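Local coordinates for protein transcriptional regulator PA3341 (Pseudomonas aeruginosa, PDB 2FBH) that probably binds DNA as a MarR-family transcription regulator, working as a dimer and carrying bound zinc, at residues A[41-46]-A[103-108]. Sequence-based numbering, arbitrary orientation. Where two conformers were deposited one is given.
Sequences LVLLHL and DVLIAD
The methyl CD1 of Ile-106 sits over one face of the Leu-43 peptide carbonyl, 3.6 Å from Leu-43 O, rather than in line with its C=O bond. The pair helps join helix 39-48 to the start of helix 102-120 in the winged helix-turn-helix fold of the MarR family: helix 39-48 belongs to the helix-turn-helix unit, where Val-42 packs on helices 55-62 and 66-78, and helix 102-120 follows the strands of the wing. No hydrogen bond crosses; apart from the methyl-on-carbonyl contact, the segments meet through aliphatic side chains. With Ile-106 CG1 beside its own backbone N and the ethyl arm folded again at chi2 -60°, CD1 reaches the other helix and also lies 3.7 Å from Leu-43 CB. The CB of Leu-43 is directed toward helix 102-120, and its side chain meets that of Leu-105 at about a right angle, methyl against methyl. Around this point, Leu-43 also packs on Leu-35, Leu-76 and Ile-109, while Leu-105 leans on Leu-33 and Leu-81. Two residues along the helix from Leu-43, His-45 binds zinc together with His-49; its ND1 is hydrogen-bonded to Ser-61 OG, and it packs on Thr-13 of the second subunit. Leu-105, its CG anti to the backbone N (chi1 178°), brings CD2 to 3.4 Å from Leu-43 CD1, closer than ordinary van der Waals contact.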
loop_
_atom_site.group_PDB
_atom_site.type_symbol
_atom_site.label_atom_id
_atom_site.label_comp_id
_atom_site.label_asym_id
_atom_site.label_seq_id
_atom_site.Cartn_x
_atom_site.Cartn_y
_atom_site.Cartn_z
ATOM N N LEU A 41 8.252 -7.626 -6.731
ATOM C CA LEU A 41 8.411 -7.190 -5.329
ATOM C C LEU A 41 8.802 -8.351 -4.382
ATOM O O LEU A 41 9.497 -8.160 -3.408
ATOM C CB LEU A 41 7.124 -6.517 -4.874
ATOM C CG LEU A 41 7.104 -5.448 -3.780
ATOM C CD1 LEU A 41 6.739 -6.074 -2.462
ATOM C CD2 LEU A 41 8.430 -4.682 -3.670
ATOM N N VAL A 42 8.351 -9.558 -4.719
ATOM C CA VAL A 42 8.865 -10.783 -4.134
ATOM C C VAL A 42 10.358 -10.966 -4.468
ATOM O O VAL A 42 11.138 -11.162 -3.555
ATOM C CB VAL A 42 7.976 -12.010 -4.562
ATOM C CG1 VAL A 42 8.602 -13.317 -4.093
ATOM C CG2 VAL A 42 6.517 -11.855 -3.966
ATOM N N LEU A 43 10.753 -10.876 -5.770
ATOM C CA LEU A 43 12.133 -10.928 -6.222
ATOM C C LEU A 43 12.970 -9.888 -5.520
ATOM O O LEU A 43 14.058 -10.162 -5.038
ATOM C CB LEU A 43 12.200 -10.643 -7.716
ATOM C CG LEU A 43 11.704 -11.801 -8.582
ATOM C CD1 LEU A 43 11.994 -11.465 -10.050
ATOM C CD2 LEU A 43 12.441 -13.207 -8.209
ATOM N N LEU A 44 12.418 -8.676 -5.422
ATOM C CA LEU A 44 13.229 -7.599 -4.845
ATOM C C LEU A 44 13.511 -7.951 -3.396
ATOM O O LEU A 44 14.650 -7.835 -2.959
ATOM C CB LEU A 44 12.473 -6.298 -4.927
ATOM C CG LEU A 44 13.245 -5.123 -5.415
ATOM C CD1 LEU A 44 12.516 -3.890 -4.921
ATOM C CD2 LEU A 44 14.738 -5.182 -5.048
ATOM N N HIS A 45 12.502 -8.430 -2.664
ATOM C CA HIS A 45 12.693 -8.765 -1.272
ATOM C C HIS A 45 13.614 -9.975 -1.056
ATOM O O HIS A 45 14.417 -10.009 -0.113
ATOM C CB HIS A 45 11.351 -8.930 -0.609
ATOM C CG HIS A 45 10.647 -7.613 -0.371
ATOM N ND1 HIS A 45 10.274 -7.182 0.889
ATOM C CD2 HIS A 45 10.302 -6.613 -1.223
ATOM C CE1 HIS A 45 9.671 -6.003 0.794
ATOM N NE2 HIS A 45 9.677 -5.635 -0.477
ATOM N N LEU A 46 13.548 -10.948 -1.964
ATOM C CA LEU A 46 14.493 -12.048 -1.920
ATOM C C LEU A 46 15.905 -11.568 -2.138
ATOM O O LEU A 46 16.852 -12.081 -1.534
ATOM C CB LEU A 46 14.126 -13.102 -2.999
ATOM C CG LEU A 46 12.951 -13.944 -2.579
ATOM C CD1 LEU A 46 12.543 -14.815 -3.830
ATOM C CD2 LEU A 46 13.275 -14.854 -1.417
ATOM N N ASP A 103 19.718 -13.923 -11.508
ATOM C CA ASP A 103 20.633 -12.807 -11.134
ATOM C C ASP A 103 20.677 -11.692 -12.152
ATOM O O ASP A 103 20.744 -10.525 -11.718
ATOM C CB ASP A 103 22.057 -13.248 -10.705
ATOM C CG ASP A 103 22.920 -12.048 -10.136
ATOM O OD1 ASP A 103 22.597 -11.536 -9.010
ATOM O OD2 ASP A 103 23.897 -11.609 -10.813
ATOM N N VAL A 104 20.652 -11.963 -13.464
ATOM C CA VAL A 104 20.668 -10.771 -14.368
ATOM C C VAL A 104 19.377 -10.002 -14.190
ATOM O O VAL A 104 19.349 -8.776 -14.323
ATOM C CB VAL A 104 20.969 -10.999 -15.920
ATOM C CG1 VAL A 104 22.401 -11.487 -16.167
ATOM C CG2 VAL A 104 19.959 -11.886 -16.576
ATOM N N LEU A 105 18.322 -10.722 -13.811
ATOM C CA LEU A 105 17.058 -10.088 -13.586
ATOM C C LEU A 105 17.076 -9.199 -12.335
ATOM O O LEU A 105 16.677 -8.031 -12.415
ATOM C CB LEU A 105 15.928 -11.135 -13.473
ATOM C CG LEU A 105 14.573 -10.526 -13.187
ATOM C CD1 LEU A 105 14.149 -9.570 -14.383
ATOM C CD2 LEU A 105 13.592 -11.701 -13.028
ATOM N N ILE A 106 17.454 -9.753 -11.193
ATOM C CA ILE A 106 17.539 -8.966 -9.951
ATOM C C ILE A 106 18.471 -7.782 -10.113
ATOM O O ILE A 106 18.172 -6.687 -9.586
ATOM C CB ILE A 106 18.110 -9.780 -8.799
ATOM C CG1 ILE A 106 17.187 -10.973 -8.480
ATOM C CG2 ILE A 106 18.329 -8.890 -7.546
ATOM C CD1 ILE A 106 15.915 -10.581 -8.119
ATOM N N ALA A 107 19.605 -7.975 -10.789
ATOM C CA ALA A 107 20.491 -6.804 -11.005
ATOM C C ALA A 107 19.739 -5.630 -11.690
ATOM O O ALA A 107 19.900 -4.436 -11.315
ATOM C CB ALA A 107 21.680 -7.228 -11.824
ATOM N N ASP A 108 18.966 -5.946 -12.737
ATOM C CA ASP A 108 18.198 -4.950 -13.418
ATOM C C ASP A 108 17.113 -4.340 -12.547
ATOM O O ASP A 108 16.936 -3.150 -12.582
ATOM C CB ASP A 108 17.592 -5.490 -14.741
ATOM C CG ASP A 108 18.670 -5.795 -15.786
ATOM O OD1 ASP A 108 19.825 -5.375 -15.583
ATOM O OD2 ASP A 108 18.377 -6.492 -16.788
#